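Local coordinates for luciferase-like monooxygenase (Streptomyces bottropensis, PDB 7BIP), which probably acts as a monooxygenase of the bacterial luciferase-like family in the biosynthesis of the aromatic polyketide rishirilide, at residues 194-197 / 198-201. Residues are numbered along the deposited sequence; the frame is centred on the assembly and turned at random.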
ATOM      1  N   MET A 194       7.041  -9.419  19.623  1.00 16.33           N
ATOM      2  CA  MET A 194       6.859  -8.016  19.980  1.00 15.77           C
ATOM      3  C   MET A 194       6.117  -7.966  21.307  1.00 20.37           C
ATOM      4  O   MET A 194       5.013  -8.502  21.421  1.00 18.69           O
ATOM      5  CB  MET A 194       6.102  -7.256  18.883  1.00 17.45           C
ATOM      6  CG  MET A 194       6.517  -7.667  17.466  1.00 19.64           C
ATOM      7  SD  MET A 194       5.621  -6.769  16.181  0.78 19.57           S
ATOM      8  CE  MET A 194       6.783  -5.441  15.905  1.00 18.73           C
ATOM      9  N   LEU A 195       6.736  -7.352  22.314  1.00 19.64           N
ATOM     10  CA  LEU A 195       6.183  -7.289  23.657  1.00 18.50           C
ATOM     11  C   LEU A 195       5.742  -5.865  23.976  1.00 16.64           C
ATOM     12  O   LEU A 195       6.096  -4.909  23.281  1.00 20.11           O
ATOM     13  CB  LEU A 195       7.206  -7.779  24.693  1.00 17.27           C
ATOM     14  CG  LEU A 195       7.835  -9.156  24.449  1.00 19.07           C
ATOM     15  CD1 LEU A 195       8.644  -9.599  25.667  1.00 24.27           C
ATOM     16  CD2 LEU A 195       6.771 -10.182  24.129  1.00 25.94           C
ATOM     17  N   VAL A 196       4.970  -5.734  25.054  1.00 17.31           N
ATOM     18  CA  VAL A 196       4.343  -4.454  25.396  1.00 23.06           C
ATOM     19  C   VAL A 196       4.698  -4.075  26.828  1.00 20.76           C
ATOM     20  O   VAL A 196       3.896  -4.276  27.755  1.00 22.23           O
ATOM     21  CB  VAL A 196       2.823  -4.511  25.183  1.00 23.06           C
ATOM     22  CG1 VAL A 196       2.200  -3.129  25.377  1.00 24.13           C
ATOM     23  CG2 VAL A 196       2.525  -5.033  23.776  1.00 24.41           C
ATOM     24  N   PRO A 197       5.890  -3.521  27.057  1.00 19.47           N
ATOM     25  CA  PRO A 197       6.308  -3.232  28.438  1.00 20.73           C
ATOM     26  C   PRO A 197       5.534  -2.101  29.073  1.00 26.27           C
ATOM     27  O   PRO A 197       5.502  -2.011  30.306  1.00 32.66           O
ATOM     28  CB  PRO A 197       7.788  -2.861  28.281  1.00 20.13           C
ATOM     29  CG  PRO A 197       7.881  -2.343  26.881  1.00 20.19           C
ATOM     30  CD  PRO A 197       6.949  -3.216  26.086  1.00 21.02           C
ATOM     31  N   SER A 198       4.906  -1.240  28.279  1.00 25.69           N
ATOM     32  CA  SER A 198       4.250  -0.061  28.825  1.00 31.84           C
ATOM     33  C   SER A 198       2.958  -0.390  29.561  1.00 37.42           C
ATOM     34  O   SER A 198       2.435   0.477  30.269  1.00 34.86           O
ATOM     35  CB  SER A 198       3.982   0.943  27.706  1.00 25.99           C
ATOM     36  OG  SER A 198       3.038   0.437  26.783  1.00 31.79           O
ATOM     37  N   ILE A 199       2.443  -1.612  29.432  1.00 35.21           N
ATOM     38  CA  ILE A 199       1.226  -2.005  30.135  1.00 39.25           C
ATOM     39  C   ILE A 199       1.518  -3.156  31.087  1.00 44.47           C
ATOM     40  O   ILE A 199       0.783  -3.373  32.055  1.00 53.90           O
ATOM     41  CB  ILE A 199       0.109  -2.385  29.145  1.00 42.03           C
ATOM     42  CG1 ILE A 199       0.447  -3.696  28.436  1.00 48.19           C
ATOM     43  CG2 ILE A 199      -0.112  -1.267  28.138  1.00 41.05           C
ATOM     44  CD1 ILE A 199      -0.734  -4.361  27.772  1.00 53.21           C
ATOM     45  N   ASN A 200       2.576  -3.892  30.829  1.00 45.61           N
ATOM     46  CA  ASN A 200       2.815  -5.070  31.646  1.00 46.91           C
ATOM     47  C   ASN A 200       3.865  -4.795  32.716  1.00 46.14           C
ATOM     48  O   ASN A 200       4.756  -3.963  32.521  1.00 44.19           O
ATOM     49  CB  ASN A 200       3.271  -6.247  30.776  1.00 49.87           C
ATOM     50  CG  ASN A 200       2.158  -6.788  29.896  1.00 49.63           C
ATOM     51  OD1 ASN A 200       2.374  -7.117  28.728  1.00 49.95           O
ATOM     52  ND2 ASN A 200       0.957  -6.885  30.457  1.00 48.09           N
ATOM     53  N   PRO A 201       3.783  -5.472  33.862  1.00 47.31           N
ATOM     54  CA  PRO A 201       4.818  -5.303  34.890  1.00 44.10           C
ATOM     55  C   PRO A 201       6.168  -5.797  34.397  1.00 38.76           C
ATOM     56  O   PRO A 201       6.259  -6.696  33.560  1.00 35.72           O
ATOM     57  CB  PRO A 201       4.307  -6.154  36.060  1.00 43.53           C
ATOM     58  CG  PRO A 201       2.858  -6.372  35.790  1.00 45.17           C
ATOM     59  CD  PRO A 201       2.711  -6.381  34.302  1.00 49.12           C
TER
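The carbonyl of Val-196 faces two successive backbone amides, those of Ile-199 and Asn-200, and accepts a weak hydrogen bond from each. Ile-199 N lies 3.5 Å from Val-196 O with a nearly straight N-H...O angle of 167°, so length rather than direction limits this bond. The second, from Asn-200 N to Val-196 O, measures 3.4 Å and is more bent, at 143°. Val-196 to Ile-199 thus form a type I beta turn, weakly closed by the i+3 bond, with the Asn-200 N-H as a second, i+4 donor to the same acceptor. Pro-197 follows directly and, lacking an N-H, has no backbone donor to offer; it and Ser-198 both have helical backbone conformations, which reverse the chain and bring the N-H groups of Ile-199 and Asn-200 round to the Val-196 carbonyl.

An apolar contact flanks the turn. CG1 of Val-196, anti to its own N, meets CG1 of Ile-199 at 3.6 Å, the two side chains crossing at a slant. Ile-199 CG1 sits between its N and carbonyl carbon (chi1 70°), which also brings it to 3.6 Å from Val-196 O. Both side chains rest on Ala-177.

On the strand side, Met-194 bonds through its backbone to Val-174 and Thr-176, and Leu-195 to His-229, while Pro-197 packs on Met-230 and Tyr-232. Pro-201 occupies the N-cap position of helix 202-218. The turn lies in the beta-to-alpha loop leaving the C-terminal end of strand 192-195 and leading to that helix, as in the TIM barrel of the luciferase-like family.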